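Local coordinates for protein endo-alpha-mannosidase (Bacteroides thetaiotaomicron, PDB 4ACY) that probably hydrolyses internal alpha-mannosidic linkages of N-glycan oligosaccharides, as a bacterial endo-alpha-mannosidase of glycoside hydrolase family 99, at residues Y47-N52 with S121-G126; E103-H108 with S136-E141; S54-M59 with T96-D101; K60-P65 with D84-N89. One frame throughout, in Å; residues are numbered along the deposited sequence. Where two conformers were deposited one is given.

Contact 1 (Y47-N52 with S121-G126). With FMT (formic acid), chain F.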
# COMPACT_ATOMS: atom_id res chain seq x y z
N TYR A 47 3.32 -5.42 -1.75
CA TYR A 47 4.75 -5.43 -1.43
C TYR A 47 5.45 -6.59 -2.13
O TYR A 47 5.06 -7.76 -1.98
CB TYR A 47 4.97 -5.42 0.10
CG TYR A 47 4.41 -4.14 0.66
CD1 TYR A 47 3.06 -4.00 0.94
CD2 TYR A 47 5.23 -3.01 0.81
CE1 TYR A 47 2.52 -2.79 1.37
CE2 TYR A 47 4.71 -1.81 1.24
CZ TYR A 47 3.37 -1.70 1.52
OH TYR A 47 2.84 -0.50 1.95
N ASN A 48 6.46 -6.23 -2.92
CA ASN A 48 7.17 -7.20 -3.75
C ASN A 48 8.61 -7.41 -3.27
O ASN A 48 9.53 -7.73 -4.05
CB ASN A 48 7.11 -6.78 -5.22
CG ASN A 48 7.92 -5.52 -5.50
OD1 ASN A 48 8.24 -4.75 -4.58
ND2 ASN A 48 8.26 -5.30 -6.76
N TRP A 49 8.78 -7.28 -1.97
CA TRP A 49 10.11 -7.26 -1.39
C TRP A 49 10.53 -8.56 -0.72
O TRP A 49 11.60 -8.62 -0.14
CB TRP A 49 10.29 -6.06 -0.45
CG TRP A 49 9.31 -5.94 0.69
CD1 TRP A 49 8.60 -6.94 1.32
CD2 TRP A 49 8.96 -4.72 1.36
NE1 TRP A 49 7.83 -6.41 2.34
CE2 TRP A 49 8.04 -5.05 2.39
CE3 TRP A 49 9.35 -3.38 1.20
CZ2 TRP A 49 7.50 -4.08 3.24
CZ3 TRP A 49 8.82 -2.42 2.05
CH2 TRP A 49 7.90 -2.77 3.06
N TYR A 50 9.72 -9.61 -0.87
CA TYR A 50 9.97 -10.86 -0.15
C TYR A 50 10.83 -11.77 -0.99
O TYR A 50 10.71 -11.79 -2.20
CB TYR A 50 8.65 -11.55 0.21
CG TYR A 50 7.80 -10.70 1.12
CD1 TYR A 50 8.12 -10.53 2.46
CD2 TYR A 50 6.68 -10.03 0.62
CE1 TYR A 50 7.36 -9.73 3.29
CE2 TYR A 50 5.89 -9.24 1.45
CZ TYR A 50 6.25 -9.07 2.77
OH TYR A 50 5.48 -8.26 3.56
N GLY A 51 11.72 -12.52 -0.34
CA GLY A 51 12.62 -13.39 -1.08
C GLY A 51 12.98 -14.57 -0.22
O GLY A 51 12.86 -14.49 1.00
N ASN A 52 13.38 -15.67 -0.84
CA ASN A 52 13.75 -16.86 -0.08
C ASN A 52 14.94 -17.58 -0.72
O ASN A 52 15.31 -17.26 -1.85
CB ASN A 52 12.53 -17.79 0.14
CG ASN A 52 11.95 -18.34 -1.16
OD1 ASN A 52 12.65 -18.53 -2.15
ND2 ASN A 52 10.65 -18.61 -1.15
N SER A 121 -1.17 -1.46 -6.00
CA SER A 121 -0.15 -0.42 -6.05
C SER A 121 1.12 -1.01 -5.50
O SER A 121 1.22 -1.28 -4.31
CB SER A 121 -0.56 0.79 -5.22
OG SER A 121 0.35 1.85 -5.47
N VAL A 122 2.07 -1.28 -6.38
CA VAL A 122 3.28 -1.96 -5.96
C VAL A 122 4.32 -1.02 -5.39
O VAL A 122 4.64 0.02 -6.00
CB VAL A 122 3.89 -2.81 -7.12
CG1 VAL A 122 4.34 -1.93 -8.27
CG2 VAL A 122 5.04 -3.65 -6.61
N THR A 123 4.86 -1.40 -4.25
CA THR A 123 5.98 -0.68 -3.65
C THR A 123 7.12 -0.44 -4.68
O THR A 123 7.54 -1.37 -5.39
CB THR A 123 6.44 -1.45 -2.38
OG1 THR A 123 7.23 -0.59 -1.56
CG2 THR A 123 7.23 -2.72 -2.77
N TRP A 124 7.62 0.80 -4.75
CA TRP A 124 8.65 1.14 -5.74
C TRP A 124 9.79 1.88 -5.07
O TRP A 124 9.60 2.96 -4.50
CB TRP A 124 8.05 1.99 -6.88
CG TRP A 124 9.06 2.28 -7.95
CD1 TRP A 124 9.80 3.42 -8.08
CD2 TRP A 124 9.46 1.41 -9.01
NE1 TRP A 124 10.63 3.32 -9.18
CE2 TRP A 124 10.44 2.10 -9.77
CE3 TRP A 124 9.07 0.13 -9.40
CZ2 TRP A 124 11.04 1.53 -10.90
CZ3 TRP A 124 9.68 -0.44 -10.54
CH2 TRP A 124 10.65 0.27 -11.27
N TRP A 125 10.98 1.29 -5.13
CA TRP A 125 12.12 1.77 -4.34
C TRP A 125 13.20 2.45 -5.17
O TRP A 125 14.36 2.52 -4.77
CB TRP A 125 12.67 0.62 -3.48
CG TRP A 125 11.76 0.35 -2.32
CD1 TRP A 125 10.75 -0.57 -2.25
CD2 TRP A 125 11.76 1.05 -1.07
NE1 TRP A 125 10.13 -0.50 -1.03
CE2 TRP A 125 10.74 0.48 -0.28
CE3 TRP A 125 12.54 2.08 -0.54
CZ2 TRP A 125 10.45 0.94 1.02
CZ3 TRP A 125 12.26 2.53 0.75
CH2 TRP A 125 11.23 1.95 1.51
N GLY A 126 12.81 2.98 -6.32
CA GLY A 126 13.72 3.78 -7.14
C GLY A 126 14.62 2.98 -8.05
O GLY A 126 14.27 1.88 -8.48
C FMT F . 4.97 2.02 2.73
O1 FMT F . 5.37 1.46 3.76
O2 FMT F . 4.44 1.43 1.79
O HOH W 1 9.11 -2.65 -7.33
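The indoles of W49 and W125 meet rim to rim, planes 35° apart, with W125 CZ2 in the plane of the W49 ring at its edge. One face of W49 takes CD2 of Y47, offset toward the rim, and CD1 of W49 in turn stands over the centre of the Y50 ring. The pairing lies at the C-terminal end of a TIM barrel, where enzymes of this fold carry their active sites, and joins the loop after strand 42-46 to strand 117-124 and the residues just beyond it. Y47 crosses T123 at about a right angle, CD2 lying 3.8 Å from T123 CB. Its OH donates to O2 of a formic acid molecule 2.5 Å away, at the ring edge, and is also hydrogen-bonded to Y248. A phenylalanine at Y47 would probably leave the Y248 hydroxyl and the formic acid without this partner. T123 OG1 is bonded to E154. With CG of N48 placed between its backbone N and carbonyl carbon (chi1 68°), the amide packs against V122, CG lying 3.6 Å from V122 CG2. The amide also reaches strand 117-124 through solvent: N48 ND2 donates to a water at 2.8 Å, and this water lies 2.8 Å from T123 O.

Contact 2 (E103-H108 with S136-E141)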
# COMPACT_ATOMS: atom_id res chain seq x y z
N GLU A 103 4.57 -18.58 -9.47
CA GLU A 103 3.43 -19.26 -8.84
C GLU A 103 2.80 -18.45 -7.71
O GLU A 103 1.58 -18.42 -7.56
CB GLU A 103 3.81 -20.67 -8.36
CG GLU A 103 3.68 -21.70 -9.46
CD GLU A 103 2.30 -21.67 -10.12
OE1 GLU A 103 1.32 -22.13 -9.48
OE2 GLU A 103 2.19 -21.14 -11.25
N ILE A 104 3.65 -17.80 -6.92
CA ILE A 104 3.18 -16.90 -5.87
C ILE A 104 2.42 -15.70 -6.48
O ILE A 104 1.32 -15.33 -6.04
CB ILE A 104 4.37 -16.38 -5.02
CG1 ILE A 104 5.09 -17.54 -4.30
CG2 ILE A 104 3.90 -15.30 -4.04
CD1 ILE A 104 4.21 -18.41 -3.39
N ILE A 105 3.02 -15.12 -7.51
CA ILE A 105 2.42 -13.96 -8.19
C ILE A 105 1.08 -14.36 -8.77
O ILE A 105 0.10 -13.66 -8.56
CB ILE A 105 3.36 -13.36 -9.27
CG1 ILE A 105 4.65 -12.79 -8.65
CG2 ILE A 105 2.63 -12.31 -10.10
CD1 ILE A 105 4.45 -12.02 -7.37
N ARG A 106 1.01 -15.51 -9.44
CA ARG A 106 -0.28 -16.02 -9.92
C ARG A 106 -1.30 -16.15 -8.79
O ARG A 106 -2.44 -15.71 -8.92
CB ARG A 106 -0.12 -17.35 -10.67
CG ARG A 106 -1.44 -17.87 -11.21
CD ARG A 106 -1.35 -19.29 -11.78
NE ARG A 106 -1.16 -20.32 -10.74
CZ ARG A 106 -2.10 -20.76 -9.90
NH1 ARG A 106 -3.33 -20.27 -9.93
NH2 ARG A 106 -1.80 -21.69 -9.01
N LYS A 107 -0.87 -16.74 -7.67
CA LYS A 107 -1.77 -16.90 -6.54
C LYS A 107 -2.22 -15.56 -5.93
O LYS A 107 -3.39 -15.41 -5.56
CB LYS A 107 -1.11 -17.79 -5.48
CG LYS A 107 -1.27 -19.26 -5.79
CD LYS A 107 -0.42 -20.11 -4.86
CE LYS A 107 -0.69 -21.60 -5.15
NZ LYS A 107 0.45 -22.42 -4.67
N HIS A 108 -1.30 -14.60 -5.84
CA HIS A 108 -1.65 -13.27 -5.31
C HIS A 108 -2.70 -12.57 -6.16
O HIS A 108 -3.65 -11.96 -5.64
CB HIS A 108 -0.41 -12.38 -5.22
CG HIS A 108 0.48 -12.65 -4.04
ND1 HIS A 108 0.14 -13.52 -3.02
CD2 HIS A 108 1.67 -12.11 -3.70
CE1 HIS A 108 1.11 -13.51 -2.11
NE2 HIS A 108 2.04 -12.66 -2.50
N SER A 136 7.30 -7.11 -13.79
CA SER A 136 6.88 -7.65 -15.09
C SER A 136 5.92 -8.82 -14.94
O SER A 136 4.88 -8.89 -15.61
CB SER A 136 8.10 -8.06 -15.91
OG SER A 136 8.82 -6.90 -16.28
N LEU A 137 6.25 -9.73 -14.03
CA LEU A 137 5.39 -10.88 -13.74
C LEU A 137 4.04 -10.45 -13.18
O LEU A 137 3.02 -11.05 -13.53
CB LEU A 137 6.06 -11.83 -12.73
CG LEU A 137 7.39 -12.51 -13.07
CD1 LEU A 137 7.92 -13.21 -11.83
CD2 LEU A 137 7.23 -13.47 -14.23
N LEU A 138 4.03 -9.44 -12.31
CA LEU A 138 2.78 -8.95 -11.73
C LEU A 138 1.87 -8.41 -12.84
O LEU A 138 0.69 -8.74 -12.88
CB LEU A 138 3.05 -7.88 -10.67
CG LEU A 138 1.88 -7.58 -9.73
CD1 LEU A 138 1.49 -8.81 -8.93
CD2 LEU A 138 2.22 -6.42 -8.81
N LEU A 139 2.44 -7.60 -13.72
CA LEU A 139 1.70 -7.06 -14.86
C LEU A 139 1.16 -8.19 -15.74
O LEU A 139 -0.03 -8.22 -16.05
CB LEU A 139 2.61 -6.12 -15.66
CG LEU A 139 2.85 -4.75 -15.02
CD1 LEU A 139 4.08 -4.10 -15.59
CD2 LEU A 139 1.63 -3.87 -15.19
N ASP A 140 2.03 -9.13 -16.09
CA ASP A 140 1.66 -10.26 -16.96
C ASP A 140 0.50 -11.05 -16.36
O ASP A 140 -0.50 -11.36 -17.04
CB ASP A 140 2.86 -11.18 -17.21
CG ASP A 140 3.87 -10.58 -18.19
OD1 ASP A 140 3.55 -9.58 -18.85
OD2 ASP A 140 5.00 -11.11 -18.29
N GLU A 141 0.60 -11.35 -15.06
CA GLU A 141 -0.45 -12.10 -14.37
C GLU A 141 -1.73 -11.30 -14.19
O GLU A 141 -2.84 -11.84 -14.31
CB GLU A 141 0.06 -12.69 -13.05
CG GLU A 141 1.20 -13.70 -13.24
CD GLU A 141 0.76 -14.94 -14.02
OE1 GLU A 141 -0.39 -15.39 -13.84
OE2 GLU A 141 1.57 -15.45 -14.82
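In I105 the CG2 methyl stands anti to the backbone N (chi1, measured to CG1, -64°), and in E141 CG stands anti to the carbonyl carbon (chi1 -62°); together these settings bring CG2 of I105 within 3.7 Å of E141 CG. The same methyl presses into the facing helix, 3.7 Å from L138 CA and 3.7 Å from L137 O, so one branch of one isoleucine carries most of the packing. The helices run in the same general sense, crossing at -45° with axes 9.3 Å apart at closest approach. E141 bends at chi2, and its OE1 rests 3.7 Å from R106 CB, against the aliphatic root of the arginine. The R106 guanidinium turns back along its own helix, NH2 forming a salt bridge of 3.2 Å to E103 OE1, on the syn side of that carboxylate. R106 NE stays 5.9 Å from E141 OE1, too far for a direct ion pair. Helices 102-115 and 133-145 precede and follow barrel strand 117-124 in the chain; beneath them I105 and L138 touch Y46 of strand 42-46, while S136 and L139 lean on Y175 of helix 161-175.

Contact 3 (S54-M59 with T96-D101)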
# COMPACT_ATOMS: atom_id res chain seq x y z
N SER A 54 15.34 -20.62 -1.91
CA SER A 54 14.98 -21.39 -3.09
C SER A 54 14.93 -20.58 -4.38
O SER A 54 15.43 -21.02 -5.42
CB SER A 54 13.64 -22.10 -2.86
OG SER A 54 13.22 -22.75 -4.04
N VAL A 55 14.33 -19.39 -4.32
CA VAL A 55 14.14 -18.57 -5.52
C VAL A 55 15.21 -17.50 -5.67
O VAL A 55 15.64 -17.20 -6.78
CB VAL A 55 12.74 -17.93 -5.53
CG1 VAL A 55 12.53 -17.08 -6.80
CG2 VAL A 55 11.67 -19.00 -5.42
N ASP A 56 15.64 -16.94 -4.54
CA ASP A 56 16.48 -15.74 -4.55
C ASP A 56 17.87 -15.98 -3.97
O ASP A 56 18.74 -15.09 -4.04
CB ASP A 56 15.77 -14.61 -3.79
CG ASP A 56 14.35 -14.42 -4.27
OD1 ASP A 56 14.16 -13.85 -5.37
OD2 ASP A 56 13.42 -14.86 -3.57
N GLY A 57 18.08 -17.15 -3.39
CA GLY A 57 19.38 -17.50 -2.81
C GLY A 57 19.61 -17.00 -1.39
O GLY A 57 20.63 -17.33 -0.79
N GLU A 58 18.68 -16.21 -0.86
CA GLU A 58 18.75 -15.75 0.53
C GLU A 58 17.36 -15.33 0.97
O GLU A 58 16.51 -15.03 0.12
CB GLU A 58 19.72 -14.56 0.67
CG GLU A 58 19.21 -13.26 0.03
CD GLU A 58 20.29 -12.22 -0.22
OE1 GLU A 58 21.30 -12.20 0.52
OE2 GLU A 58 20.12 -11.42 -1.17
N MSE A 59 17.11 -15.33 2.28
CA MSE A 59 15.87 -14.75 2.82
C MSE A 59 15.93 -13.25 2.59
O MSE A 59 16.97 -12.62 2.80
CB MSE A 59 15.70 -14.98 4.32
CG MSE A 59 15.18 -16.33 4.73
SE MSE A 59 13.45 -16.79 3.97
CE MSE A 59 13.38 -18.67 4.58
N THR A 96 7.17 -18.58 3.70
CA THR A 96 8.21 -17.58 3.43
C THR A 96 8.42 -17.50 1.94
O THR A 96 9.42 -17.96 1.40
CB THR A 96 9.54 -17.88 4.17
OG1 THR A 96 9.95 -19.24 3.92
CG2 THR A 96 9.36 -17.64 5.64
N TYR A 97 7.44 -16.91 1.27
CA TYR A 97 7.43 -16.91 -0.18
C TYR A 97 8.35 -15.90 -0.82
O TYR A 97 8.79 -14.94 -0.18
CB TYR A 97 6.02 -16.71 -0.71
CG TYR A 97 5.32 -15.41 -0.33
CD1 TYR A 97 5.60 -14.21 -1.00
CD2 TYR A 97 4.30 -15.41 0.63
CE1 TYR A 97 4.91 -13.04 -0.70
CE2 TYR A 97 3.60 -14.25 0.93
CZ TYR A 97 3.91 -13.07 0.26
OH TYR A 97 3.20 -11.92 0.56
N SER A 98 8.63 -16.12 -2.10
CA SER A 98 9.39 -15.14 -2.88
C SER A 98 8.47 -14.33 -3.78
O SER A 98 7.63 -14.88 -4.49
CB SER A 98 10.43 -15.80 -3.76
OG SER A 98 11.00 -14.84 -4.65
N SER A 99 8.68 -13.02 -3.78
CA SER A 99 7.96 -12.12 -4.67
C SER A 99 8.35 -12.36 -6.14
O SER A 99 7.65 -11.91 -7.05
CB SER A 99 8.25 -10.67 -4.28
OG SER A 99 7.75 -10.38 -2.99
N ASN A 100 9.47 -13.05 -6.35
CA ASN A 100 9.93 -13.38 -7.70
C ASN A 100 9.51 -14.74 -8.21
O ASN A 100 10.00 -15.20 -9.24
CB ASN A 100 11.45 -13.24 -7.79
CG ASN A 100 11.92 -11.86 -7.42
OD1 ASN A 100 12.83 -11.69 -6.61
ND2 ASN A 100 11.25 -10.85 -7.98
N ASP A 101 8.60 -15.38 -7.48
CA ASP A 101 8.10 -16.72 -7.82
C ASP A 101 6.81 -16.57 -8.61
O ASP A 101 5.80 -16.12 -8.06
CB ASP A 101 7.88 -17.52 -6.53
CG ASP A 101 7.39 -18.95 -6.77
OD1 ASP A 101 6.99 -19.28 -7.90
OD2 ASP A 101 7.39 -19.74 -5.79
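An ST turn at S98, within the type I beta turn S98-D101 that leads into helix 102-115, receives the short helix 53-56 through V55 and D56. S98 OG stands anti to its backbone N (chi1 171°) and does two jobs: it accepts from N100 N at 2.9 Å, the bond that defines the ST turn, and donates to D56 OD2 at 2.7 Å across the contact. The serine meets OD2 at the syn lone pair, on the side of the other carboxylate oxygen. OD2 also accepts from the backbone N of N52, so two donors grip it, which would be expected to stabilise the aspartate charge. V55 packs beside this polar link, its CB 3.6 Å from S98 CB and its CG1 3.5 Å from S98 OG. CG2 of V55 reaches on to CB of D101, at 4.2 Å; the D101 carboxylate itself is occupied as the N-cap of helix 102-115, bonded to E103 N. The arrangement is a surface contact tying helix 53-56 and the residues after it to the approach to helix 102-115, with N52 adding a side-chain bond to T96 O. At its far end the selenomethionine M59 bends at chi2 (-59°) and crosses T96 at about a right angle, SE lying 4.1 Å from T96 CB and the terminal CE 3.5 Å from T96 OG1.

Contact 4 (K60-P65 with D84-N89)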
# COMPACT_ATOMS: atom_id res chain seq x y z
N LYS A 60 14.81 -12.69 2.14
CA LYS A 60 14.68 -11.25 2.03
C LYS A 60 13.39 -10.85 2.70
O LYS A 60 12.32 -11.39 2.41
CB LYS A 60 14.68 -10.80 0.56
CG LYS A 60 15.94 -11.13 -0.20
CD LYS A 60 15.85 -10.60 -1.62
CE LYS A 60 17.10 -10.94 -2.43
NZ LYS A 60 16.82 -10.91 -3.91
N HIS A 61 13.49 -9.90 3.63
CA HIS A 61 12.35 -9.39 4.40
C HIS A 61 11.74 -10.32 5.47
O HIS A 61 11.36 -9.84 6.55
CB HIS A 61 11.29 -8.75 3.50
CG HIS A 61 11.56 -7.31 3.23
ND1 HIS A 61 10.98 -6.29 3.96
CD2 HIS A 61 12.39 -6.70 2.35
CE1 HIS A 61 11.42 -5.13 3.53
NE2 HIS A 61 12.29 -5.35 2.55
N TRP A 62 11.64 -11.62 5.19
CA TRP A 62 11.26 -12.55 6.24
C TRP A 62 12.32 -12.54 7.33
O TRP A 62 12.03 -12.78 8.50
CB TRP A 62 11.05 -13.97 5.69
CG TRP A 62 10.08 -14.02 4.55
CD1 TRP A 62 10.35 -14.41 3.27
CD2 TRP A 62 8.69 -13.67 4.59
NE1 TRP A 62 9.22 -14.32 2.50
CE2 TRP A 62 8.19 -13.86 3.28
CE3 TRP A 62 7.82 -13.19 5.58
CZ2 TRP A 62 6.85 -13.62 2.94
CZ3 TRP A 62 6.49 -12.95 5.25
CH2 TRP A 62 6.02 -13.14 3.93
N MSE A 63 13.55 -12.29 6.88
CA MSE A 63 14.65 -11.90 7.75
C MSE A 63 14.59 -10.37 7.80
O MSE A 63 14.49 -9.72 6.77
CB MSE A 63 15.97 -12.38 7.15
CG MSE A 63 17.20 -11.77 7.76
SE MSE A 63 18.82 -12.55 7.02
CE MSE A 63 18.52 -12.26 5.14
N HIS A 64 14.63 -9.79 9.00
CA HIS A 64 14.44 -8.34 9.14
C HIS A 64 15.07 -7.86 10.44
O HIS A 64 15.04 -8.58 11.44
CB HIS A 64 12.94 -8.05 9.13
CG HIS A 64 12.57 -6.62 8.91
ND1 HIS A 64 12.61 -5.67 9.91
CD2 HIS A 64 12.08 -5.99 7.81
CE1 HIS A 64 12.19 -4.50 9.43
NE2 HIS A 64 11.86 -4.67 8.16
N PRO A 65 15.64 -6.63 10.43
CA PRO A 65 16.16 -6.13 11.71
C PRO A 65 15.04 -5.83 12.69
O PRO A 65 13.87 -5.70 12.30
CB PRO A 65 16.89 -4.82 11.33
CG PRO A 65 16.99 -4.77 9.89
CD PRO A 65 16.01 -5.78 9.29
N ASP A 84 11.29 -21.16 10.72
CA ASP A 84 9.93 -20.63 10.85
C ASP A 84 9.83 -19.41 11.78
O ASP A 84 8.75 -19.07 12.25
CB ASP A 84 8.92 -21.73 11.25
CG ASP A 84 8.90 -22.93 10.28
OD1 ASP A 84 9.42 -22.82 9.14
OD2 ASP A 84 8.37 -23.99 10.66
N ASP A 85 10.97 -18.76 12.03
CA ASP A 85 11.06 -17.59 12.93
C ASP A 85 11.17 -16.37 12.03
O ASP A 85 12.26 -16.01 11.59
CB ASP A 85 12.30 -17.73 13.82
CG ASP A 85 12.45 -16.59 14.85
OD1 ASP A 85 11.51 -15.81 15.08
OD2 ASP A 85 13.54 -16.52 15.47
N ILE A 86 10.02 -15.78 11.72
CA ILE A 86 9.94 -14.78 10.65
C ILE A 86 9.44 -13.41 11.13
O ILE A 86 8.76 -13.30 12.15
CB ILE A 86 9.11 -15.29 9.43
CG1 ILE A 86 7.64 -15.47 9.79
CG2 ILE A 86 9.73 -16.60 8.85
CD1 ILE A 86 6.74 -15.66 8.55
N ALA A 87 9.78 -12.37 10.37
CA ALA A 87 9.62 -10.98 10.81
C ALA A 87 8.21 -10.41 10.67
O ALA A 87 7.99 -9.37 10.01
CB ALA A 87 10.63 -10.10 10.09
N CYS A 88 7.25 -11.08 11.30
CA CYS A 88 5.86 -10.67 11.30
C CYS A 88 5.11 -11.37 12.42
O CYS A 88 5.55 -12.43 12.90
CB CYS A 88 5.19 -10.94 9.94
SG CYS A 88 5.73 -12.45 9.13
N ASN A 89 4.01 -10.78 12.87
CA ASN A 89 3.23 -11.34 13.97
C ASN A 89 2.21 -12.39 13.53
O ASN A 89 1.69 -13.13 14.36
CB ASN A 89 2.52 -10.24 14.74
CG ASN A 89 3.47 -9.43 15.61
OD1 ASN A 89 3.47 -9.55 16.86
ND2 ASN A 89 4.30 -8.62 14.97
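H64 meets A87 at its root: CB lies a tight 3.2 Å from A87 CB, and CG is 4.2 Å from the same methyl. CG stands anti to the backbone N (chi1 -165°), and beyond it the imidazole turns from A87 to its own strand, ND1 donating to P65 O at 2.7 Å, on a lone pair in the carbonyl plane. The imidazole also meets the ring of H331. An alanine at H64 would keep the CB contact but is likely to leave P65 O without its imidazole donor and the H331 ring without its neighbour. Next to this pair A87 N donates to W62 O at 3.0 Å. A87 is the centre of an inverse gamma turn, closed by C88 N bonding to I86 O, and the side chains flanking it, I86 and C88, both meet W62. I86 runs beside the tryptophan, pointing the same way, CD1 reaching 4.0 Å from W62 CE3, while C88 SG lies in the ring plane at the edge, 4.0 Å from W62 CZ3. The indole is further held by NE1 bonding to Y97 O and by stacking on Y50. Strand 64-66 pairs antiparallel with strand 77-79, and both belong to the long excursion between barrel strand 42-46 and helix 102-115.

Overall arrangement
Contacts 1, 2 and 4 are partly buried, and contact 3 lies at the surface. Contact 1 sits at the C-terminal end of the barrel strands, its centre about 10 Å from the centre of the chain, and contact 2 between two outer helices. Contacts 3 and 4 are nested one inside the other within the loop that contact 1 closes. The chemistry of the four differs with their place. Contact 1 mixes aromatic rims with polar groups beside small bound molecules, contact 2 is chiefly aliphatic, contact 3 turns on a serine-aspartate bond, and contact 4 combines a backbone bond with a tryptophan edge. Y50, N52, Y97 and W62 stitch contacts 1, 3 and 4 together; contact 2 touches contact 3 alone.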